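Local structure of putative secreted lipase (Streptomyces sp. W007, 5H6B) at residues T193-K198 with H244-A249; N116-F121 with A125-A130; P29-L34 with D92-A97. The protein hydrolyses triacylglycerols as a thermostable secreted lipase that probably has the alpha/beta-hydrolase fold. All blocks are in the same frame, centred on the assembly; numbering follows the deposited sequence.

The three contacts fasten helices to one parallel sheet. Contact 1 sets helix 240-250 on one face of it, while contacts 2 and 3 lie on the opposite face, where helices 115-121 and 80-98 pack. Contacts 2 and 3 are neighbours, with centres about 13 Å apart, and CB of Lys127 packs 3.8 Å from CD1 of Leu95; NZ of Lys127 makes a long, weak ion pair with OD1 of Asp92, which with Asp88 binds a zinc ion. Asp104 joins them by a salt bridge to Arg30 and a hydrogen bond with Asn129. The centre of contact 1 is about 19 Å from that of contact 2. The probable nucleophile elbow lies at the end of strand 103-108, outside all three.

Contact 1. Residues T193-K198 with H244-A249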
ATOM      1  N   THR A 193       5.298   7.699  -4.388  1.00 40.95           N
ATOM      2  CA  THR A 193       4.713   7.383  -5.703  1.00 39.71           C
ATOM      3  C   THR A 193       3.254   6.937  -5.489  1.00 39.41           C
ATOM      4  O   THR A 193       2.926   6.300  -4.486  1.00 38.18           O
ATOM      5  CB  THR A 193       5.513   6.285  -6.437  1.00 41.22           C
ATOM      6  OG1 THR A 193       6.912   6.624  -6.450  1.00 41.81           O
ATOM      7  CG2 THR A 193       5.017   6.072  -7.878  1.00 39.66           C
ATOM      8  N   VAL A 194       2.379   7.338  -6.404  1.00 37.26           N
ATOM      9  CA  VAL A 194       0.990   6.913  -6.405  1.00 37.36           C
ATOM     10  C   VAL A 194       0.679   6.410  -7.812  1.00 38.60           C
ATOM     11  O   VAL A 194       0.975   7.081  -8.804  1.00 39.63           O
ATOM     12  CB  VAL A 194       0.017   8.038  -6.028  1.00 35.93           C
ATOM     13  CG1 VAL A 194      -1.423   7.559  -6.111  1.00 37.03           C
ATOM     14  CG2 VAL A 194       0.304   8.561  -4.638  1.00 37.26           C
ATOM     15  N   ILE A 195       0.117   5.205  -7.880  1.00 37.01           N
ATOM     16  CA  ILE A 195      -0.325   4.617  -9.121  1.00 32.61           C
ATOM     17  C   ILE A 195      -1.826   4.428  -8.953  1.00 33.06           C
ATOM     18  O   ILE A 195      -2.278   3.711  -8.056  1.00 32.99           O
ATOM     19  CB  ILE A 195       0.380   3.278  -9.401  1.00 32.78           C
ATOM     20  CG1 ILE A 195       1.903   3.443  -9.352  1.00 31.51           C
ATOM     21  CG2 ILE A 195      -0.069   2.721 -10.743  1.00 32.99           C
ATOM     22  CD1 ILE A 195       2.652   2.158  -9.129  1.00 32.78           C
ATOM     23  N   ALA A 196      -2.584   5.096  -9.823  1.00 33.65           N
ATOM     24  CA  ALA A 196      -4.021   5.106  -9.807  1.00 32.44           C
ATOM     25  C   ALA A 196      -4.545   4.673 -11.155  1.00 34.05           C
ATOM     26  O   ALA A 196      -3.837   4.764 -12.174  1.00 34.68           O
ATOM     27  CB  ALA A 196      -4.530   6.501  -9.473  1.00 32.62           C
ATOM     28  N   THR A 197      -5.798   4.221 -11.148  1.00 32.51           N
ATOM     29  CA  THR A 197      -6.513   3.835 -12.369  1.00 34.37           C
ATOM     30  C   THR A 197      -7.797   4.672 -12.481  1.00 36.94           C
ATOM     31  O   THR A 197      -8.536   4.878 -11.496  1.00 34.51           O
ATOM     32  CB  THR A 197      -6.854   2.328 -12.423  1.00 32.88           C
ATOM     33  OG1 THR A 197      -7.720   2.070 -13.526  1.00 34.69           O
ATOM     34  CG2 THR A 197      -7.536   1.831 -11.137  1.00 33.08           C
ATOM     35  N   LYS A 198      -8.080   5.111 -13.697  1.00 38.07           N
ATOM     36  CA  LYS A 198      -9.210   5.979 -13.961  1.00 42.32           C
ATOM     37  C   LYS A 198     -10.498   5.180 -13.891  1.00 40.49           C
ATOM     38  O   LYS A 198     -11.550   5.760 -13.807  1.00 43.26           O
ATOM     39  CB  LYS A 198      -9.075   6.639 -15.335  1.00 47.24           C
ATOM     40  CG  LYS A 198      -9.558   5.772 -16.487  1.00 51.10           C
ATOM     41  CD  LYS A 198      -9.000   6.211 -17.821  1.00 56.60           C
ATOM     42  CE  LYS A 198      -9.504   7.571 -18.232  1.00 60.06           C
ATOM     43  NZ  LYS A 198      -8.816   7.956 -19.492  1.00 65.22           N
ATOM     44  N   HIS A 244       5.340  -3.450 -12.418  1.00 37.45           N
ATOM     45  CA  HIS A 244       6.548  -2.949 -13.078  1.00 39.51           C
ATOM     46  C   HIS A 244       6.848  -1.525 -12.651  1.00 40.00           C
ATOM     47  O   HIS A 244       8.018  -1.182 -12.371  1.00 38.57           O
ATOM     48  CB  HIS A 244       6.404  -3.004 -14.590  1.00 42.25           C
ATOM     49  CG  HIS A 244       7.689  -2.801 -15.323  1.00 48.41           C
ATOM     50  ND1 HIS A 244       8.095  -1.565 -15.791  1.00 47.62           N
ATOM     51  CD2 HIS A 244       8.659  -3.680 -15.675  1.00 49.02           C
ATOM     52  CE1 HIS A 244       9.264  -1.698 -16.394  1.00 49.63           C
ATOM     53  NE2 HIS A 244       9.626  -2.970 -16.341  1.00 49.66           N
ATOM     54  N   GLU A 245       5.790  -0.705 -12.596  1.00 37.63           N
ATOM     55  CA  GLU A 245       5.914   0.671 -12.117  1.00 37.54           C
ATOM     56  C   GLU A 245       6.318   0.717 -10.643  1.00 37.16           C
ATOM     57  O   GLU A 245       7.105   1.560 -10.254  1.00 35.75           O
ATOM     58  CB  GLU A 245       4.633   1.466 -12.384  1.00 39.25           C
ATOM     59  CG  GLU A 245       4.794   2.972 -12.286  1.00 41.92           C
ATOM     60  CD  GLU A 245       5.724   3.563 -13.355  1.00 42.16           C
ATOM     61  OE1 GLU A 245       6.175   2.852 -14.274  1.00 43.22           O
ATOM     62  OE2 GLU A 245       6.008   4.763 -13.272  1.00 44.18           O
ATOM     63  N   VAL A 246       5.837  -0.230  -9.840  1.00 37.25           N
ATOM     64  CA  VAL A 246       6.324  -0.373  -8.467  1.00 36.40           C
ATOM     65  C   VAL A 246       7.831  -0.678  -8.433  1.00 35.90           C
ATOM     66  O   VAL A 246       8.564  -0.116  -7.617  1.00 36.85           O
ATOM     67  CB  VAL A 246       5.543  -1.451  -7.677  1.00 36.16           C
ATOM     68  CG1 VAL A 246       6.140  -1.661  -6.288  1.00 35.52           C
ATOM     69  CG2 VAL A 246       4.082  -1.063  -7.552  1.00 37.49           C
ATOM     70  N   ALA A 247       8.278  -1.587  -9.290  1.00 34.72           N
ATOM     71  CA  ALA A 247       9.699  -1.926  -9.379  1.00 36.36           C
ATOM     72  C   ALA A 247      10.564  -0.723  -9.851  1.00 36.35           C
ATOM     73  O   ALA A 247      11.674  -0.576  -9.406  1.00 33.58           O
ATOM     74  CB  ALA A 247       9.902  -3.127 -10.287  1.00 37.48           C
ATOM     75  N   ASN A 248      10.025   0.144 -10.711  1.00 39.20           N
ATOM     76  CA  ASN A 248      10.713   1.396 -11.082  1.00 41.12           C
ATOM     77  C   ASN A 248      10.916   2.301  -9.894  1.00 46.39           C
ATOM     78  O   ASN A 248      12.036   2.791  -9.687  1.00 47.24           O
ATOM     79  CB  ASN A 248       9.957   2.175 -12.157  1.00 37.84           C
ATOM     80  CG  ASN A 248      10.080   1.541 -13.515  1.00 37.55           C
ATOM     81  OD1 ASN A 248      10.975   0.742 -13.745  1.00 38.15           O
ATOM     82  ND2 ASN A 248       9.193   1.898 -14.430  1.00 39.27           N
ATOM     83  N   ALA A 249       9.845   2.521  -9.124  1.00 44.44           N
ATOM     84  CA  ALA A 249       9.911   3.382  -7.937  1.00 42.02           C
ATOM     85  C   ALA A 249      10.847   2.821  -6.853  1.00 44.07           C
ATOM     86  O   ALA A 249      11.498   3.584  -6.142  1.00 45.32           O
ATOM     87  CB  ALA A 249       8.527   3.610  -7.364  1.00 39.60           C
TER
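Glu245 OE1 is gripped by two groups, ND2 of Asn248, one helical turn on, at 3.2 Å and the hydroxyl of Thr258. The amide reaches it from above the carboxylate, 53° out of the plane, while OE2 forms a salt bridge with NH2 of Arg217 on strand 216-220. A buried carboxylate is thus held at both oxygens, and the nearby guanidinium probably favours its charged form. The same side chain serves the apolar contact with its stem: CB points toward the strand, and with CG anti to the backbone N (chi1 -164°) both carbons rest against Ile195 CD1, each 3.9 Å away; the bend at chi2 then turns the carboxylate off to its polar partners. Ile195 CD1 also meets CG2 of Val246 at 3.9 Å, the two side chains crossing at about a right angle. With an alanine in place of Glu245, Arg217 would probably be left without its acidic mate, Asn248 and Thr258 without this acceptor, and the Ile195 tip without the CG that covers it. Strand 193-196 and helix 244-249 run antiparallel, 171° between their directions and 9.8 Å apart at the closest approach of their axes, consistent with a late helix packed on a face of the central parallel sheet in an alpha/beta-hydrolase fold. Val246 spreads over strand 128-134 as well, touching Val132 and Ile134. At the start of the strand segment the fit rests on small groups, OG1 of Thr193 lying 3.5 Å from the methyl CB of Ala249.

Contact 2. Residues N116-F121 with A125-A130; sequences NYYLKF and ADKVNA
Two first torsions aim the helix side chains at the strand: Tyr118 carries its ring anti to the backbone N (chi1 161°), and Leu119 holds CG anti to its carbonyl carbon instead (chi1 -67°). Both touch Val128, the leucine with its CD2 tip and the tyrosine with the edge of its ring, CE2 3.7 Å from Val128 CG2, a methyl that lies near the ring plane. Leu119 crosses Val128 at about a right angle, its CD2 branch 3.8 Å from Val128 CB and within similar range of both valine methyls. Further out, the phenol OH abuts the aliphatic chain of Lys127, 3.6 Å from CB and 3.8 Å from CD; this buried hydroxyl has no hydrogen-bond partner in the model. The lysine bends at chi2, and its side chain comes within about 3 Å of a bound zinc ion. The contact closes the second half of a beta-alpha-beta crossover, from strand 103-108 through helix 115-121 to the parallel neighbouring strand 128-134. Leu119 O stands 3.7 Å from Ala125 N, too far for a bond. Tyr118 also leans on Asp88 and Val91 of helix 80-98, Leu119 on Leu131, and Val128 on Leu105 of the adjoining strand 103-108.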
ATOM      1  N   ASN A 116       0.868   6.840   5.882  1.00 40.10           N
ATOM      2  CA  ASN A 116       1.004   8.285   6.061  1.00 41.45           C
ATOM      3  C   ASN A 116       0.741   8.720   7.507  1.00 44.99           C
ATOM      4  O   ASN A 116       1.328   9.700   7.978  1.00 43.91           O
ATOM      5  CB  ASN A 116       0.098   9.028   5.085  1.00 42.29           C
ATOM      6  CG  ASN A 116       0.469   8.753   3.638  1.00 42.53           C
ATOM      7  OD1 ASN A 116      -0.290   8.136   2.885  1.00 46.63           O
ATOM      8  ND2 ASN A 116       1.647   9.177   3.249  1.00 40.59           N
ATOM      9  N   TYR A 117      -0.112   7.977   8.219  1.00 46.08           N
ATOM     10  CA  TYR A 117      -0.296   8.182   9.654  1.00 44.47           C
ATOM     11  C   TYR A 117       0.987   7.841  10.437  1.00 44.64           C
ATOM     12  O   TYR A 117       1.401   8.578  11.341  1.00 42.26           O
ATOM     13  CB  TYR A 117      -1.460   7.341  10.166  1.00 45.26           C
ATOM     14  CG  TYR A 117      -1.965   7.771  11.526  1.00 45.76           C
ATOM     15  CD1 TYR A 117      -1.338   7.343  12.695  1.00 47.67           C
ATOM     16  CD2 TYR A 117      -3.056   8.623  11.643  1.00 46.03           C
ATOM     17  CE1 TYR A 117      -1.784   7.751  13.940  1.00 48.33           C
ATOM     18  CE2 TYR A 117      -3.518   9.026  12.887  1.00 47.68           C
ATOM     19  CZ  TYR A 117      -2.876   8.590  14.026  1.00 47.86           C
ATOM     20  OH  TYR A 117      -3.336   8.977  15.253  1.00 53.14           O
ATOM     21  N   TYR A 118       1.600   6.716  10.083  1.00 44.01           N
ATOM     22  CA  TYR A 118       2.865   6.285  10.684  1.00 44.36           C
ATOM     23  C   TYR A 118       3.972   7.296  10.381  1.00 46.95           C
ATOM     24  O   TYR A 118       4.715   7.678  11.277  1.00 48.03           O
ATOM     25  CB  TYR A 118       3.197   4.883  10.174  1.00 41.99           C
ATOM     26  CG  TYR A 118       4.617   4.384  10.292  1.00 40.90           C
ATOM     27  CD1 TYR A 118       5.194   4.102  11.533  1.00 39.70           C
ATOM     28  CD2 TYR A 118       5.355   4.090   9.150  1.00 41.62           C
ATOM     29  CE1 TYR A 118       6.482   3.606  11.628  1.00 37.27           C
ATOM     30  CE2 TYR A 118       6.637   3.585   9.239  1.00 41.99           C
ATOM     31  CZ  TYR A 118       7.200   3.353  10.484  1.00 39.62           C
ATOM     32  OH  TYR A 118       8.470   2.843  10.542  1.00 42.03           O
ATOM     33  N   LEU A 119       4.051   7.739   9.127  1.00 45.00           N
ATOM     34  CA  LEU A 119       5.039   8.741   8.717  1.00 47.83           C
ATOM     35  C   LEU A 119       4.884  10.081   9.441  1.00 49.63           C
ATOM     36  O   LEU A 119       5.882  10.695   9.805  1.00 52.28           O
ATOM     37  CB  LEU A 119       4.974   8.998   7.208  1.00 46.54           C
ATOM     38  CG  LEU A 119       5.383   7.847   6.296  1.00 45.11           C
ATOM     39  CD1 LEU A 119       5.197   8.294   4.865  1.00 44.20           C
ATOM     40  CD2 LEU A 119       6.819   7.406   6.567  1.00 44.95           C
ATOM     41  N   LYS A 120       3.640  10.515   9.637  1.00 50.16           N
ATOM     42  CA  LYS A 120       3.343  11.840  10.179  1.00 47.21           C
ATOM     43  C   LYS A 120       3.328  11.897  11.702  1.00 51.37           C
ATOM     44  O   LYS A 120       3.816  12.870  12.274  1.00 52.01           O
ATOM     45  CB  LYS A 120       2.001  12.352   9.652  1.00 43.96           C
ATOM     46  CG  LYS A 120       2.049  12.812   8.208  1.00 42.65           C
ATOM     47  CD  LYS A 120       0.661  13.184   7.716  1.00 42.97           C
ATOM     48  CE  LYS A 120       0.713  13.763   6.316  1.00 42.00           C
ATOM     49  NZ  LYS A 120      -0.643  14.092   5.793  1.00 41.78           N
ATOM     50  N   PHE A 121       2.756  10.882  12.351  1.00 50.72           N
ATOM     51  CA  PHE A 121       2.489  10.936  13.793  1.00 49.18           C
ATOM     52  C   PHE A 121       3.250   9.938  14.664  1.00 51.22           C
ATOM     53  O   PHE A 121       3.243  10.095  15.882  1.00 51.69           O
ATOM     54  CB  PHE A 121       0.991  10.774  14.046  1.00 48.37           C
ATOM     55  CG  PHE A 121       0.146  11.759  13.302  1.00 49.44           C
ATOM     56  CD1 PHE A 121       0.256  13.124  13.563  1.00 49.11           C
ATOM     57  CD2 PHE A 121      -0.753  11.333  12.322  1.00 50.08           C
ATOM     58  CE1 PHE A 121      -0.525  14.045  12.869  1.00 47.20           C
ATOM     59  CE2 PHE A 121      -1.538  12.247  11.627  1.00 50.03           C
ATOM     60  CZ  PHE A 121      -1.419  13.608  11.898  1.00 50.14           C
ATOM     61  N   ALA A 125       8.981   8.708   9.387  1.00 56.03           N
ATOM     62  CA  ALA A 125       9.923   9.471   8.533  1.00 59.43           C
ATOM     63  C   ALA A 125      11.379   8.977   8.661  1.00 59.51           C
ATOM     64  O   ALA A 125      12.073   8.771   7.663  1.00 61.49           O
ATOM     65  CB  ALA A 125       9.851  10.954   8.868  1.00 58.82           C
ATOM     66  N   ASP A 126      11.810   8.759   9.896  1.00 58.69           N
ATOM     67  CA  ASP A 126      13.160   8.274  10.169  1.00 65.29           C
ATOM     68  C   ASP A 126      13.453   6.952   9.488  1.00 62.34           C
ATOM     69  O   ASP A 126      14.511   6.788   8.903  1.00 62.60           O
ATOM     70  CB  ASP A 126      13.389   8.129  11.686  1.00 67.53           C
ATOM     71  CG  ASP A 126      13.386   9.460  12.403  1.00 69.29           C
ATOM     72  OD1 ASP A 126      13.840  10.460  11.804  1.00 67.99           O
ATOM     73  OD2 ASP A 126      12.923   9.513  13.563  1.00 75.93           O
ATOM     74  N   LYS A 127      12.491   6.035   9.541  1.00 63.90           N
ATOM     75  CA  LYS A 127      12.693   4.648   9.135  1.00 59.97           C
ATOM     76  C   LYS A 127      12.264   4.312   7.696  1.00 57.30           C
ATOM     77  O   LYS A 127      12.416   3.169   7.277  1.00 52.98           O
ATOM     78  CB  LYS A 127      11.972   3.745  10.141  1.00 60.30           C
ATOM     79  CG  LYS A 127      12.512   3.870  11.562  1.00 64.42           C
ATOM     80  CD  LYS A 127      11.386   4.044  12.573  1.00 73.26           C
ATOM     81  CE  LYS A 127      11.896   4.269  13.994  1.00 73.97           C
ATOM     82  NZ  LYS A 127      10.786   4.193  14.990  1.00 75.29           N
ATOM     83  N   VAL A 128      11.760   5.288   6.929  1.00 56.62           N
ATOM     84  CA  VAL A 128      11.205   5.019   5.583  1.00 51.00           C
ATOM     85  C   VAL A 128      11.753   5.953   4.495  1.00 48.43           C
ATOM     86  O   VAL A 128      11.664   7.178   4.594  1.00 49.65           O
ATOM     87  CB  VAL A 128       9.657   5.098   5.580  1.00 49.57           C
ATOM     88  CG1 VAL A 128       9.086   4.964   4.175  1.00 47.56           C
ATOM     89  CG2 VAL A 128       9.072   4.024   6.481  1.00 51.79           C
ATOM     90  N   ASN A 129      12.242   5.337   3.427  1.00 44.21           N
ATOM     91  CA  ASN A 129      12.785   6.032   2.263  1.00 44.91           C
ATOM     92  C   ASN A 129      11.685   6.349   1.226  1.00 46.31           C
ATOM     93  O   ASN A 129      11.603   7.471   0.725  1.00 44.08           O
ATOM     94  CB  ASN A 129      13.898   5.170   1.647  1.00 43.79           C
ATOM     95  CG  ASN A 129      14.308   5.626   0.262  1.00 45.57           C
ATOM     96  OD1 ASN A 129      14.941   6.658   0.106  1.00 49.68           O
ATOM     97  ND2 ASN A 129      13.967   4.851  -0.746  1.00 44.54           N
ATOM     98  N   ALA A 130      10.857   5.350   0.910  1.00 46.40           N
ATOM     99  CA  ALA A 130       9.831   5.481  -0.119  1.00 43.05           C
ATOM    100  C   ALA A 130       8.508   4.825   0.284  1.00 43.57           C
ATOM    101  O   ALA A 130       8.480   3.768   0.930  1.00 42.65           O
ATOM    102  CB  ALA A 130      10.323   4.922  -1.450  1.00 42.28           C
TER

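Contact 3. Residues P29-L34 with D92-A97; sequences PRPVVL and DKVLDA
Pro31 meets helix 92-97 with its ring, which can be followed outward from the backbone. CB, directed toward the helix, comes 4.1 Å from CG1 of Val94. CG, the next atom, is the forward point of the ring: it lies 3.9 Å from the same valine methyl and 4.4 Å from CD2 of Leu95, and so bridges two successive residues of the helix. CD, where the ring folds back to the nitrogen, stands farther off, 4.7 Å from that leucine methyl. The proline ring and Val94 lie alongside each other, pointing opposite ways, and one methyl lies against two ring carbons. Val94 sets CG1 anti to its backbone N (chi1 172°), and this torsion presents the two methyls to different partners: CG1 goes to the proline, CG2 to CG2 of Val33 at 4.3 Å. Leu95 aims CB less directly at the 29-34 segment, but its far end comes nearer and adds CD2 to the proline's surroundings. No hydrogen bond or charge crosses between the segments; the contact is wholly apolar, a modest patch of 135 Å² around a rigid ring just ahead of strand 32-34. Val32, by contrast, turns from this helix to the other face of the sheet, as expected of a strand sandwiched between helices in an alpha/beta fold. Close by on the helix, Asp92 shares a zinc ion with Asp88. Strand 32-35 itself runs between strands 59-63 and 103-108: Val94 and Pro31 both also touch Phe61, Val33 packs on Leu105, and on the opposite face Val32 and Leu34 are covered by helix 49-54.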
ATOM      1  N   PRO A  29      19.420  -2.468  -1.272  1.00 55.22           N
ATOM      2  CA  PRO A  29      19.815  -2.405   0.133  1.00 55.46           C
ATOM      3  C   PRO A  29      18.690  -2.153   1.129  1.00 53.62           C
ATOM      4  O   PRO A  29      18.931  -2.193   2.338  1.00 52.99           O
ATOM      5  CB  PRO A  29      20.815  -1.245   0.150  1.00 54.82           C
ATOM      6  CG  PRO A  29      20.356  -0.349  -0.943  1.00 55.94           C
ATOM      7  CD  PRO A  29      19.840  -1.258  -2.012  1.00 57.19           C
ATOM      8  N   ARG A  30      17.480  -1.881   0.651  1.00 55.79           N
ATOM      9  CA  ARG A  30      16.355  -1.701   1.552  1.00 53.14           C
ATOM     10  C   ARG A  30      15.361  -2.839   1.375  1.00 49.02           C
ATOM     11  O   ARG A  30      15.008  -3.184   0.246  1.00 47.42           O
ATOM     12  CB  ARG A  30      15.700  -0.337   1.340  1.00 52.82           C
ATOM     13  CG  ARG A  30      16.583   0.819   1.807  1.00 52.67           C
ATOM     14  CD  ARG A  30      15.911   2.167   1.599  1.00 53.08           C
ATOM     15  NE  ARG A  30      15.809   2.432   0.171  1.00 51.57           N
ATOM     16  CZ  ARG A  30      16.753   3.005  -0.575  1.00 55.93           C
ATOM     17  NH1 ARG A  30      17.902   3.431  -0.039  1.00 59.53           N
ATOM     18  NH2 ARG A  30      16.544   3.171  -1.878  1.00 51.60           N
ATOM     19  N   PRO A  31      14.912  -3.426   2.497  1.00 48.52           N
ATOM     20  CA  PRO A  31      13.849  -4.409   2.418  1.00 49.15           C
ATOM     21  C   PRO A  31      12.506  -3.721   2.124  1.00 49.99           C
ATOM     22  O   PRO A  31      12.308  -2.546   2.483  1.00 48.62           O
ATOM     23  CB  PRO A  31      13.841  -5.002   3.818  1.00 48.80           C
ATOM     24  CG  PRO A  31      14.177  -3.836   4.691  1.00 48.05           C
ATOM     25  CD  PRO A  31      15.139  -2.992   3.891  1.00 46.49           C
ATOM     26  N   VAL A  32      11.607  -4.459   1.482  1.00 48.73           N
ATOM     27  CA  VAL A  32      10.299  -3.949   1.099  1.00 46.90           C
ATOM     28  C   VAL A  32       9.256  -4.487   2.066  1.00 44.28           C
ATOM     29  O   VAL A  32       9.232  -5.690   2.339  1.00 44.60           O
ATOM     30  CB  VAL A  32       9.944  -4.357  -0.342  1.00 47.40           C
ATOM     31  CG1 VAL A  32       8.575  -3.801  -0.735  1.00 48.69           C
ATOM     32  CG2 VAL A  32      11.019  -3.857  -1.301  1.00 47.63           C
ATOM     33  N   VAL A  33       8.426  -3.585   2.597  1.00 41.54           N
ATOM     34  CA  VAL A  33       7.253  -3.935   3.393  1.00 40.50           C
ATOM     35  C   VAL A  33       5.968  -3.685   2.576  1.00 40.43           C
ATOM     36  O   VAL A  33       5.724  -2.568   2.111  1.00 39.84           O
ATOM     37  CB  VAL A  33       7.228  -3.184   4.743  1.00 40.82           C
ATOM     38  CG1 VAL A  33       5.937  -3.451   5.511  1.00 41.02           C
ATOM     39  CG2 VAL A  33       8.426  -3.590   5.602  1.00 42.56           C
ATOM     40  N   LEU A  34       5.165  -4.741   2.422  1.00 37.99           N
ATOM     41  CA  LEU A  34       3.907  -4.711   1.711  1.00 36.70           C
ATOM     42  C   LEU A  34       2.742  -4.576   2.697  1.00 38.28           C
ATOM     43  O   LEU A  34       2.705  -5.269   3.715  1.00 36.41           O
ATOM     44  CB  LEU A  34       3.744  -5.982   0.895  1.00 37.46           C
ATOM     45  CG  LEU A  34       4.845  -6.327  -0.114  1.00 35.45           C
ATOM     46  CD1 LEU A  34       4.441  -7.564  -0.907  1.00 33.99           C
ATOM     47  CD2 LEU A  34       5.152  -5.175  -1.052  1.00 34.90           C
ATOM     48  N   ASP A  92       9.994  -1.739  12.616  1.00 53.47           N
ATOM     49  CA  ASP A  92      11.097  -1.860  13.592  1.00 56.52           C
ATOM     50  C   ASP A  92      11.648  -3.288  13.610  1.00 55.57           C
ATOM     51  O   ASP A  92      12.855  -3.490  13.532  1.00 52.85           O
ATOM     52  CB  ASP A  92      10.652  -1.430  15.006  1.00 57.25           C
ATOM     53  CG  ASP A  92      10.395   0.086  15.124  1.00 60.65           C
ATOM     54  OD1 ASP A  92      10.999   0.877  14.372  1.00 64.71           O
ATOM     55  OD2 ASP A  92       9.584   0.500  15.986  1.00 68.13           O
ATOM     56  N   LYS A  93      10.747  -4.262  13.652  1.00 56.28           N
ATOM     57  CA  LYS A  93      11.098  -5.692  13.639  1.00 58.61           C
ATOM     58  C   LYS A  93      11.826  -6.143  12.368  1.00 58.01           C
ATOM     59  O   LYS A  93      12.743  -6.976  12.425  1.00 59.70           O
ATOM     60  CB  LYS A  93       9.816  -6.504  13.842  1.00 67.00           C
ATOM     61  CG  LYS A  93       9.944  -8.021  13.879  1.00 71.18           C
ATOM     62  CD  LYS A  93       8.578  -8.681  14.062  1.00 75.84           C
ATOM     63  CE  LYS A  93       7.841  -8.133  15.284  1.00 78.84           C
ATOM     64  NZ  LYS A  93       6.816  -9.067  15.812  1.00 82.43           N
ATOM     65  N   VAL A  94      11.422  -5.596  11.224  1.00 57.22           N
ATOM     66  CA  VAL A  94      12.091  -5.891   9.943  1.00 56.02           C
ATOM     67  C   VAL A  94      13.490  -5.231   9.882  1.00 54.77           C
ATOM     68  O   VAL A  94      14.453  -5.826   9.367  1.00 52.97           O
ATOM     69  CB  VAL A  94      11.206  -5.462   8.728  1.00 53.56           C
ATOM     70  CG1 VAL A  94      11.950  -5.586   7.408  1.00 52.78           C
ATOM     71  CG2 VAL A  94       9.927  -6.288   8.662  1.00 53.85           C
ATOM     72  N   LEU A  95      13.590  -4.004  10.388  1.00 53.37           N
ATOM     73  CA  LEU A  95      14.880  -3.301  10.442  1.00 57.40           C
ATOM     74  C   LEU A  95      15.837  -3.927  11.474  1.00 57.68           C
ATOM     75  O   LEU A  95      16.999  -4.186  11.146  1.00 59.35           O
ATOM     76  CB  LEU A  95      14.677  -1.799  10.688  1.00 54.85           C
ATOM     77  CG  LEU A  95      13.924  -1.067   9.561  1.00 53.79           C
ATOM     78  CD1 LEU A  95      13.803   0.428   9.850  1.00 52.55           C
ATOM     79  CD2 LEU A  95      14.576  -1.292   8.206  1.00 52.61           C
ATOM     80  N   ASP A  96      15.337  -4.216  12.683  1.00 60.44           N
ATOM     81  CA  ASP A  96      16.106  -4.947  13.720  1.00 60.83           C
ATOM     82  C   ASP A  96      16.709  -6.249  13.185  1.00 57.62           C
ATOM     83  O   ASP A  96      17.820  -6.582  13.543  1.00 65.68           O
ATOM     84  CB  ASP A  96      15.258  -5.252  14.976  1.00 59.78           C
ATOM     85  CG  ASP A  96      14.921  -3.998  15.805  1.00 67.42           C
ATOM     86  OD1 ASP A  96      15.431  -2.893  15.509  1.00 69.71           O
ATOM     87  OD2 ASP A  96      14.126  -4.114  16.768  1.00 72.18           O
ATOM     88  N   ALA A  97      15.991  -6.957  12.314  1.00 55.18           N
ATOM     89  CA  ALA A  97      16.436  -8.246  11.769  1.00 54.31           C
ATOM     90  C   ALA A  97      17.362  -8.138  10.552  1.00 54.00           C
ATOM     91  O   ALA A  97      18.369  -8.849  10.459  1.00 54.89           O
ATOM     92  CB  ALA A  97      15.225  -9.100  11.422  1.00 55.33           C
TER